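Local coordinates for protein thiosulfate sulfurtransferase YnjE (Escherichia coli, PDB 2WLR) that catalyses the transfer of sulfur from thiosulfate to cyanide, giving thiocyanate and sulfite, through a cysteine persulfide intermediate in the periplasm, at residues E180-K185 against W393-S398. Residues are numbered along the deposited sequence; the frame is centred on the assembly and turned at random.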
# COMPACT_ATOMS: atom_id res chain seq x y z
N GLU A 180 -22.09 12.37 3.65
CA GLU A 180 -22.53 13.02 4.87
C GLU A 180 -23.54 12.13 5.58
O GLU A 180 -24.19 11.29 4.94
CB GLU A 180 -23.21 14.35 4.51
CG GLU A 180 -22.33 15.38 3.87
CD GLU A 180 -21.49 16.14 4.85
OE1 GLU A 180 -21.36 15.71 6.02
OE2 GLU A 180 -20.93 17.19 4.44
N PRO A 181 -23.67 12.30 6.91
CA PRO A 181 -23.07 13.30 7.78
C PRO A 181 -21.73 12.94 8.42
O PRO A 181 -21.06 13.81 8.98
CB PRO A 181 -24.11 13.43 8.88
CG PRO A 181 -24.60 12.09 9.03
CD PRO A 181 -24.73 11.57 7.61
N LEU A 182 -21.32 11.68 8.35
CA LEU A 182 -20.11 11.23 9.04
C LEU A 182 -18.98 10.83 8.10
O LEU A 182 -17.91 10.49 8.54
CB LEU A 182 -20.42 10.04 9.95
CG LEU A 182 -20.81 10.30 11.41
CD1 LEU A 182 -21.01 8.93 12.07
CD2 LEU A 182 -19.75 11.10 12.17
N TRP A 183 -19.21 10.91 6.80
CA TRP A 183 -18.25 10.36 5.83
C TRP A 183 -17.94 8.88 6.09
O TRP A 183 -16.82 8.43 5.99
CB TRP A 183 -17.00 11.26 5.70
CG TRP A 183 -17.41 12.56 5.13
CD1 TRP A 183 -17.50 13.75 5.79
CD2 TRP A 183 -17.95 12.79 3.83
NE1 TRP A 183 -17.99 14.72 4.95
CE2 TRP A 183 -18.30 14.16 3.75
CE3 TRP A 183 -18.14 11.99 2.71
CZ2 TRP A 183 -18.83 14.74 2.58
CZ3 TRP A 183 -18.67 12.55 1.55
CH2 TRP A 183 -19.01 13.92 1.50
N ASN A 184 -19.00 8.16 6.42
CA ASN A 184 -19.02 6.72 6.39
C ASN A 184 -19.52 6.26 5.04
O ASN A 184 -20.12 7.01 4.26
CB ASN A 184 -19.87 6.15 7.54
CG ASN A 184 -19.11 6.07 8.85
OD1 ASN A 184 -17.91 6.45 8.90
ND2 ASN A 184 -19.73 5.56 9.89
N LYS A 185 -19.25 5.00 4.75
CA LYS A 185 -19.72 4.40 3.51
C LYS A 185 -21.25 4.52 3.40
O LYS A 185 -21.97 4.53 4.39
CB LYS A 185 -19.30 2.93 3.40
CG LYS A 185 -19.93 2.01 4.42
CD LYS A 185 -19.50 0.58 4.17
CE LYS A 185 -19.69 -0.28 5.39
NZ LYS A 185 -21.11 -0.31 5.83
N TRP A 393 -11.97 9.13 13.96
CA TRP A 393 -11.94 10.21 14.94
C TRP A 393 -13.17 11.09 14.79
O TRP A 393 -13.69 11.61 15.78
CB TRP A 393 -10.65 11.01 14.79
CG TRP A 393 -10.66 12.25 15.64
CD1 TRP A 393 -10.70 13.53 15.21
CD2 TRP A 393 -10.56 12.30 17.07
NE1 TRP A 393 -10.67 14.40 16.29
CE2 TRP A 393 -10.60 13.66 17.44
CE3 TRP A 393 -10.50 11.33 18.06
CZ2 TRP A 393 -10.55 14.07 18.79
CZ3 TRP A 393 -10.47 11.71 19.38
CH2 TRP A 393 -10.48 13.08 19.73
N TYR A 394 -13.67 11.27 13.58
CA TYR A 394 -14.89 12.08 13.40
C TYR A 394 -16.07 11.56 14.18
O TYR A 394 -16.77 12.31 14.84
CB TYR A 394 -15.25 12.16 11.90
CG TYR A 394 -16.20 13.27 11.46
CD1 TYR A 394 -16.43 14.41 12.24
CD2 TYR A 394 -16.82 13.21 10.22
CE1 TYR A 394 -17.29 15.42 11.80
CE2 TYR A 394 -17.68 14.20 9.79
CZ TYR A 394 -17.89 15.32 10.57
OH TYR A 394 -18.74 16.29 10.07
N GLU A 395 -16.32 10.26 14.10
CA GLU A 395 -17.39 9.66 14.86
C GLU A 395 -17.07 9.65 16.34
O GLU A 395 -17.91 10.07 17.17
CB GLU A 395 -17.68 8.26 14.35
CG GLU A 395 -18.92 7.66 15.01
CD GLU A 395 -19.14 6.22 14.70
OE1 GLU A 395 -18.17 5.45 14.51
OE2 GLU A 395 -20.34 5.86 14.70
N TRP A 396 -15.89 9.15 16.70
CA TRP A 396 -15.54 8.94 18.12
C TRP A 396 -15.72 10.23 18.88
O TRP A 396 -16.39 10.25 19.93
CB TRP A 396 -14.10 8.46 18.22
CG TRP A 396 -13.67 8.06 19.58
CD1 TRP A 396 -13.01 8.83 20.49
CD2 TRP A 396 -13.79 6.77 20.15
NE1 TRP A 396 -12.73 8.11 21.60
CE2 TRP A 396 -13.20 6.83 21.44
CE3 TRP A 396 -14.35 5.56 19.72
CZ2 TRP A 396 -13.15 5.74 22.29
CZ3 TRP A 396 -14.30 4.47 20.58
CH2 TRP A 396 -13.70 4.57 21.85
N SER A 397 -15.17 11.31 18.35
CA SER A 397 -15.13 12.58 19.06
C SER A 397 -16.44 13.36 18.95
O SER A 397 -16.58 14.42 19.58
CB SER A 397 -13.93 13.42 18.57
OG SER A 397 -14.06 13.87 17.23
N SER A 398 -17.40 12.84 18.19
CA SER A 398 -18.74 13.46 18.12
C SER A 398 -19.47 13.29 19.45
O SER A 398 -20.40 14.06 19.75
CB SER A 398 -19.57 12.88 16.96
OG SER A 398 -20.02 11.58 17.24
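Tyr394 and Leu182 meet ring to methyl: Leu182 CD2 sits over one face of the phenol, near the rim, 4.1 Å from Tyr394 CD2. With CG anti to its backbone N (chi1 -162°), Tyr394 carries this ring from the helix 392-396 to the turn at 181-183. Ring atoms CD2 and CE2 of Tyr394 also run along the turn's carbonyls, Tyr394 CD2 lying 3.4 Å from Leu182 O and Tyr394 CE2 3.5 Å from Pro181 O. Trp183 continues the apolar patch, since Tyr394 CE2 approaches the indole edge near its plane, 4.0 Å from Trp183 CD1. The other Leu182 methyl, CD1, rests 3.8 Å from Glu395 CG, on the aliphatic part of an extended chain whose carboxylate OE1 is hydrogen-bonded to Tyr389. An alanine in place of Tyr394 would probably open a gap beside Leu182 and leave the Trp183 edge without its aromatic neighbour. Tyr308 meets the Tyr394 ring edge-to-face, and the backbone N of Lys185 donates a hydrogen bond to Asp390 OD2, a polar link beside the apolar one. The arrangement is a surface interface between two rhodanese domains: the hairpin of strands 178-179 and 184-185 in the second meets the short helix following strand 386-389 of the third, the domain that carries catalytic Cys365.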